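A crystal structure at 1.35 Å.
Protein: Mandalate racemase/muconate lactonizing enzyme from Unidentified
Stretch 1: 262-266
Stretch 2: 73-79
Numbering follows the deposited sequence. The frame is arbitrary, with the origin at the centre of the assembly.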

ATOM      1  N   THR A 262      25.373   2.960  -8.152  1.00  9.95           N
ATOM      2  CA  THR A 262      25.741   3.200  -9.533  1.00 10.22           C
ATOM      3  C   THR A 262      24.541   3.015 -10.455  1.00 10.21           C
ATOM      4  O   THR A 262      23.697   2.148 -10.219  1.00 10.40           O
ATOM      5  CB  THR A 262      26.911   2.286  -9.973  1.00 10.41           C
ATOM      6  OG1 THR A 262      27.292   2.624 -11.311  1.00 11.50           O
ATOM      7  CG2 THR A 262      26.532   0.801  -9.879  1.00 11.64           C
ATOM      8  N   THR A 263      24.501   3.826 -11.512  1.00 10.11           N
ATOM      9  CA  THR A 263      23.431   3.893 -12.515  1.00 10.47           C
ATOM     10  C   THR A 263      22.117   4.483 -12.021  1.00  9.28           C
ATOM     11  O   THR A 263      21.785   4.440 -10.828  1.00  9.93           O
ATOM     12  CB  THR A 263      23.102   2.535 -13.213  1.00 11.04           C
ATOM     13  OG1 THR A 263      22.193   1.757 -12.412  1.00 10.95           O
ATOM     14  CG2 THR A 263      24.361   1.739 -13.554  1.00 11.80           C
ATOM     15  N   LYS A 264      21.352   5.003 -12.974  1.00  9.50           N
ATOM     16  CA  LYS A 264      20.029   5.536 -12.698  1.00  9.98           C
ATOM     17  C   LYS A 264      19.086   4.475 -12.131  1.00  9.77           C
ATOM     18  O   LYS A 264      18.162   4.807 -11.400  1.00 10.75           O
ATOM     19  CB  LYS A 264      19.442   6.138 -13.971  1.00 11.13           C
ATOM     20  CG  LYS A 264      19.303   5.141 -15.117  1.00 11.77           C
ATOM     21  CD  LYS A 264      19.103   5.879 -16.440  1.00 12.81           C
ATOM     22  CE  LYS A 264      19.194   4.954 -17.645  1.00 13.31           C
ATOM     23  NZ  LYS A 264      20.573   4.391 -17.807  1.00 13.31           N
ATOM     24  N   TYR A 265      19.316   3.207 -12.453  1.00  9.20           N
ATOM     25  CA  TYR A 265      18.433   2.147 -11.975  1.00  9.83           C
ATOM     26  C   TYR A 265      18.504   1.978 -10.457  1.00  9.68           C
ATOM     27  O   TYR A 265      17.491   1.760  -9.801  1.00 11.28           O
ATOM     28  CB  TYR A 265      18.747   0.835 -12.689  1.00 10.88           C
ATOM     29  CG  TYR A 265      18.639   0.957 -14.190  1.00 11.44           C
ATOM     30  CD1 TYR A 265      17.397   1.090 -14.805  1.00 11.38           C
ATOM     31  CD2 TYR A 265      19.772   0.948 -14.995  1.00 12.33           C
ATOM     32  CE1 TYR A 265      17.292   1.209 -16.185  1.00 12.27           C
ATOM     33  CE2 TYR A 265      19.673   1.065 -16.372  1.00 12.35           C
ATOM     34  CZ  TYR A 265      18.436   1.189 -16.958  1.00 13.08           C
ATOM     35  OH  TYR A 265      18.348   1.305 -18.322  1.00 15.97           O
ATOM     36  N   GLU A 266      19.704   2.099  -9.895  1.00  9.30           N
ATOM     37  CA  GLU A 266      19.865   1.986  -8.449  1.00  8.81           C
ATOM     38  C   GLU A 266      19.328   3.212  -7.726  1.00  8.92           C
ATOM     39  O   GLU A 266      18.688   3.097  -6.682  1.00 10.17           O
ATOM     40  CB  GLU A 266      21.324   1.720  -8.073  1.00  9.72           C
ATOM     41  CG  GLU A 266      21.781   0.352  -8.524  1.00 10.18           C
ATOM     42  CD  GLU A 266      23.170  -0.036  -8.036  1.00 11.03           C
ATOM     43  OE1 GLU A 266      23.781   0.701  -7.225  1.00 10.98           O
ATOM     44  OE2 GLU A 266      23.650  -1.106  -8.470  1.00 11.91           O
TER
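Stretch 2 73-79: LFRQAYS

Residues 73-79 form a stretch of helix that begins earlier in the chain and lies across from residues 262-266, where a short loop segment leads into another helix. The backbones stay well apart: the nearest CA atoms, those of Thr263 and Tyr78, are 9.3 Å from each other, so the contact is made by side chains and buries a modest 230 Å² in total. From the second helix it is Phe74, Arg75 and Tyr78 that reach across. Phe74 and Tyr78 are one helical turn apart, as the 2.8 Å bond from Tyr78 N to Phe74 O attests, and both direct their CA-to-CB bonds toward the first stretch.

Thr262, in an extended conformation, makes no contact with the helix. Its backbone N donates to Glu266 OE1 at 2.9 Å, and its carbonyl O accepts a 2.7 Å hydrogen bond from Thr263 OG1. With its hydroxyl so engaged, Thr263 (chi1 p) presents its methyl to the rings of Phe74 and Tyr78: CG2 lies 4.0 Å from Phe74 CZ, at the edge of that ring, and 4.2 Å from Tyr78 CE1.

Lys264 sets out sideways, but its long side chain brings the ammonium group closer, with NZ 3.7 Å from Phe74 CE2. The same group shares a water with Arg75; the water O lies 2.8 Å from Lys264 NZ and 3.0 Å from Arg75 NH1. The water accepts from both cationic groups and so links them without direct contact.

Tyr265 contributes the largest covered area. Its CA-to-CB bond points toward the second helix (chi1 m), and its ring lies near parallel to that of Tyr78, with planes at 21°. The centroids are 5.4 Å apart and the rings are slid so that they barely overlap; the closest approaches are Tyr265 CE2 to Tyr78 CZ, 3.6 Å, and Tyr265 CD2 to Tyr78 OH, 3.2 Å. At the far end of the Tyr265 ring, OH accepts a hydrogen bond from Arg75 NH1 at 3.0 Å, weak because the angle at the hydrogen is only 130°. Arg75 leaves its helix sideways, and three successive m torsions fold its chain so that the guanidinium meets the hydroxyl edge-on. NH1 thus serves both the tyrosine and the water, while NE and NH2 are satisfied elsewhere in the structure.

Glu266 lies beyond reach of the second helix, its carboxylate occupied in part by Thr262 N.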

ATOM      1  N   LEU A  73      28.009   3.993 -25.744  1.00 10.37           N
ATOM      2  CA  LEU A  73      29.062   3.530 -24.847  1.00 10.32           C
ATOM      3  C   LEU A  73      28.499   2.966 -23.548  1.00 10.50           C
ATOM      4  O   LEU A  73      28.864   1.861 -23.126  1.00 11.20           O
ATOM      5  CB  LEU A  73      30.044   4.660 -24.552  1.00 11.13           C
ATOM      6  CG  LEU A  73      31.117   4.379 -23.501  1.00 11.21           C
ATOM      7  CD1 LEU A  73      31.954   3.149 -23.866  1.00 12.04           C
ATOM      8  CD2 LEU A  73      31.989   5.615 -23.312  1.00 12.07           C
ATOM      9  N   PHE A  74      27.610   3.718 -22.906  1.00 10.15           N
ATOM     10  CA  PHE A  74      27.020   3.248 -21.665  1.00 10.18           C
ATOM     11  C   PHE A  74      26.283   1.919 -21.872  1.00 10.19           C
ATOM     12  O   PHE A  74      26.486   0.967 -21.113  1.00 10.73           O
ATOM     13  CB  PHE A  74      26.082   4.284 -21.039  1.00 10.78           C
ATOM     14  CG  PHE A  74      25.435   3.790 -19.778  1.00 10.65           C
ATOM     15  CD1 PHE A  74      26.071   3.938 -18.554  1.00 12.29           C
ATOM     16  CD2 PHE A  74      24.226   3.107 -19.826  1.00 11.23           C
ATOM     17  CE1 PHE A  74      25.495   3.449 -17.390  1.00 12.57           C
ATOM     18  CE2 PHE A  74      23.649   2.611 -18.675  1.00 12.20           C
ATOM     19  CZ  PHE A  74      24.279   2.774 -17.457  1.00 12.15           C
ATOM     20  N   ARG A  75      25.428   1.854 -22.893  1.00 10.02           N
ATOM     21  CA  ARG A  75      24.643   0.640 -23.114  1.00  9.89           C
ATOM     22  C   ARG A  75      25.534  -0.563 -23.402  1.00 10.66           C
ATOM     23  O   ARG A  75      25.258  -1.663 -22.922  1.00 10.85           O
ATOM     24  CB  ARG A  75      23.618   0.815 -24.243  1.00 11.51           C
ATOM     25  CG  ARG A  75      22.490   1.813 -23.959  1.00 11.23           C
ATOM     26  CD  ARG A  75      21.722   1.527 -22.674  1.00 11.41           C
ATOM     27  NE  ARG A  75      21.202   0.168 -22.606  1.00 11.43           N
ATOM     28  CZ  ARG A  75      20.455  -0.290 -21.606  1.00 11.52           C
ATOM     29  NH1 ARG A  75      20.110   0.521 -20.612  1.00 12.64           N
ATOM     30  NH2 ARG A  75      20.042  -1.554 -21.605  1.00 11.77           N
ATOM     31  N   GLN A  76      26.591  -0.370 -24.187  1.00 10.80           N
ATOM     32  CA  GLN A  76      27.478  -1.491 -24.490  1.00 11.02           C
ATOM     33  C   GLN A  76      28.185  -1.986 -23.231  1.00 11.27           C
ATOM     34  O   GLN A  76      28.278  -3.188 -22.993  1.00 11.73           O
ATOM     35  CB  GLN A  76      28.518  -1.119 -25.557  1.00 12.36           C
ATOM     36  CG  GLN A  76      27.942  -0.688 -26.902  1.00 12.99           C
ATOM     37  CD  GLN A  76      27.086  -1.744 -27.574  1.00 13.67           C
ATOM     38  OE1 GLN A  76      27.407  -2.936 -27.558  1.00 15.03           O
ATOM     39  NE2 GLN A  76      26.001  -1.303 -28.207  1.00 13.99           N
ATOM     40  N   ALA A  77      28.692  -1.059 -22.429  1.00 10.59           N
ATOM     41  CA  ALA A  77      29.391  -1.435 -21.204  1.00 10.86           C
ATOM     42  C   ALA A  77      28.448  -2.096 -20.202  1.00 10.16           C
ATOM     43  O   ALA A  77      28.770  -3.122 -19.605  1.00 11.05           O
ATOM     44  CB  ALA A  77      30.060  -0.215 -20.581  1.00 12.01           C
ATOM     45  N   TYR A  78      27.280  -1.482 -20.018  1.00  9.53           N
ATOM     46  CA  TYR A  78      26.255  -1.972 -19.105  1.00 10.09           C
ATOM     47  C   TYR A  78      25.789  -3.383 -19.459  1.00  9.93           C
ATOM     48  O   TYR A  78      25.393  -4.146 -18.586  1.00 10.72           O
ATOM     49  CB  TYR A  78      25.076  -0.986 -19.126  1.00 10.54           C
ATOM     50  CG  TYR A  78      23.938  -1.293 -18.181  1.00  9.40           C
ATOM     51  CD1 TYR A  78      24.094  -1.169 -16.808  1.00 10.17           C
ATOM     52  CD2 TYR A  78      22.694  -1.673 -18.664  1.00 10.05           C
ATOM     53  CE1 TYR A  78      23.053  -1.421 -15.946  1.00 10.04           C
ATOM     54  CE2 TYR A  78      21.643  -1.938 -17.807  1.00 10.78           C
ATOM     55  CZ  TYR A  78      21.828  -1.813 -16.444  1.00 10.05           C
ATOM     56  OH  TYR A  78      20.799  -2.065 -15.562  1.00 10.89           O
ATOM     57  N   SER A  79      25.847  -3.720 -20.745  1.00  9.72           N
ATOM     58  CA  SER A  79      25.320  -4.990 -21.245  1.00 10.02           C
ATOM     59  C   SER A  79      26.386  -6.074 -21.389  1.00  9.89           C
ATOM     60  O   SER A  79      26.062  -7.242 -21.629  1.00 10.96           O
ATOM     61  CB  SER A  79      24.660  -4.759 -22.605  1.00 10.73           C
ATOM     62  OG  SER A  79      23.594  -3.826 -22.476  1.00 10.96           O
TER
HETATM   63  O   HOH W   1      20.475   3.484 -20.410  1.00 14.92           O